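Local coordinates for protein cytosol aminopeptidase (PDB 3IJ3) that probably works as a manganese-dependent aminopeptidase of the M17 family, removing residues from the N-terminal end of peptides, at residues A278-L283 against L296-P301. Residues are numbered along the deposited sequence; the frame is centred on the assembly and turned at random.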
# COMPACT_ATOMS: atom_id res chain seq x y z
N ALA A 278 28.98 -14.11 10.85
CA ALA A 278 29.50 -13.89 12.22
C ALA A 278 29.37 -15.16 13.06
O ALA A 278 30.30 -15.52 13.82
CB ALA A 278 28.81 -12.71 12.88
N HIS A 279 28.23 -15.83 12.94
CA HIS A 279 27.99 -17.10 13.66
C HIS A 279 28.96 -18.18 13.23
O HIS A 279 29.51 -18.91 14.08
CB HIS A 279 26.55 -17.58 13.46
CG HIS A 279 25.58 -16.90 14.37
ND1 HIS A 279 25.26 -15.56 14.27
CD2 HIS A 279 24.89 -17.38 15.43
CE1 HIS A 279 24.40 -15.25 15.22
NE2 HIS A 279 24.16 -16.34 15.94
N ALA A 280 29.14 -18.34 11.92
CA ALA A 280 30.06 -19.36 11.41
C ALA A 280 31.49 -19.06 11.89
O ALA A 280 32.21 -19.96 12.33
CB ALA A 280 29.97 -19.44 9.88
N LEU A 281 31.90 -17.78 11.85
CA LEU A 281 33.22 -17.40 12.35
C LEU A 281 33.33 -17.67 13.86
O LEU A 281 34.35 -18.18 14.34
CB LEU A 281 33.50 -15.91 12.06
CG LEU A 281 34.81 -15.37 12.61
CD1 LEU A 281 36.04 -16.19 12.11
CD2 LEU A 281 34.96 -13.87 12.28
N GLY A 282 32.28 -17.35 14.62
CA GLY A 282 32.31 -17.57 16.08
C GLY A 282 32.41 -19.04 16.44
O GLY A 282 33.21 -19.43 17.31
N LEU A 283 31.64 -19.87 15.73
CA LEU A 283 31.69 -21.32 15.95
C LEU A 283 33.10 -21.84 15.59
O LEU A 283 33.68 -22.64 16.34
CB LEU A 283 30.60 -22.04 15.16
CG LEU A 283 30.56 -23.53 15.40
CD1 LEU A 283 30.36 -23.86 16.92
CD2 LEU A 283 29.47 -24.12 14.54
N LEU A 296 38.86 -28.37 10.22
CA LEU A 296 37.90 -27.29 10.09
C LEU A 296 38.09 -26.48 8.82
O LEU A 296 39.23 -26.16 8.43
CB LEU A 296 38.04 -26.34 11.27
CG LEU A 296 37.22 -25.03 11.26
CD1 LEU A 296 35.72 -25.35 11.37
CD2 LEU A 296 37.69 -24.14 12.41
N ARG A 297 36.98 -26.17 8.17
CA ARG A 297 37.00 -25.26 7.04
C ARG A 297 35.84 -24.31 7.27
O ARG A 297 34.76 -24.73 7.73
CB ARG A 297 36.85 -26.00 5.72
CG ARG A 297 36.86 -25.09 4.53
CD ARG A 297 36.67 -25.87 3.24
NE ARG A 297 37.09 -25.10 2.07
CZ ARG A 297 36.97 -25.53 0.81
NH1 ARG A 297 36.38 -26.70 0.55
NH2 ARG A 297 37.43 -24.78 -0.19
N LEU A 298 36.06 -23.03 7.01
CA LEU A 298 35.05 -21.98 7.12
C LEU A 298 34.97 -21.23 5.80
O LEU A 298 35.98 -20.70 5.32
CB LEU A 298 35.41 -21.01 8.26
CG LEU A 298 34.64 -19.69 8.33
CD1 LEU A 298 33.17 -19.92 8.76
CD2 LEU A 298 35.31 -18.75 9.32
N LEU A 299 33.78 -21.21 5.20
CA LEU A 299 33.52 -20.55 3.94
C LEU A 299 32.49 -19.46 4.14
O LEU A 299 31.37 -19.73 4.61
CB LEU A 299 33.01 -21.57 2.91
CG LEU A 299 34.05 -22.54 2.38
CD1 LEU A 299 33.38 -23.79 1.76
CD2 LEU A 299 34.93 -21.81 1.33
N ILE A 300 32.87 -18.22 3.81
CA ILE A 300 31.97 -17.07 3.92
C ILE A 300 31.93 -16.25 2.62
O ILE A 300 32.93 -15.60 2.26
CB ILE A 300 32.39 -16.12 5.08
CG1 ILE A 300 32.24 -16.82 6.43
CG2 ILE A 300 31.59 -14.81 5.03
CD1 ILE A 300 32.93 -16.04 7.60
N PRO A 301 30.79 -16.32 1.89
CA PRO A 301 30.60 -15.41 0.77
C PRO A 301 30.32 -14.04 1.38
O PRO A 301 29.39 -13.90 2.21
CB PRO A 301 29.39 -15.97 0.04
CG PRO A 301 28.85 -17.07 0.85
CD PRO A 301 29.74 -17.35 1.98
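Helix 278-283 packs over strand 296-301 with the two running nearly antiparallel, at 164° and with their axes 8.9 Å apart at closest approach, and Ala280 and Leu298 sit directly across from each other. Leu298 does most of the work, because its two methyls settle against two successive residues of the helix, Ala280 and Leu281. CD1 of Leu298 pushes up against CB of Ala280 at 3.4 Å, tighter than carbons usually come, and lies 3.7 Å from the carbonyl carbon C of Ala280. Its other branch, CD2, reaches one residue further along, 3.9 Å from both CA and CD1 of Leu281. The fork gets there because CG of Leu298 stands anti to its own backbone N (chi1 167°), which carries both methyls out from the strand to the helix. Leu281 answers with CD1, and the two leucine side chains cross at a slant rather than lying alongside one another. Two residues up the strand, Ile300 adds a looser touch, its CD1 coming 4.5 Å from CB of Leu281; the same side chain also meets Ala277, a turn earlier on the helix. The strand's other face looks away: Arg297 forms salt bridges there with Asp234, Glu345 and Glu349. Helix 275-289 lies in the connection between strand 244-252 and its parallel neighbour 295-305, so this is the packing of a beta-alpha-beta crossover in the catalytic domain. No hydrogen bond spans the interface; all the touching side chains are aliphatic and buried, so helix and sheet are held here by shape fit and exclusion of water.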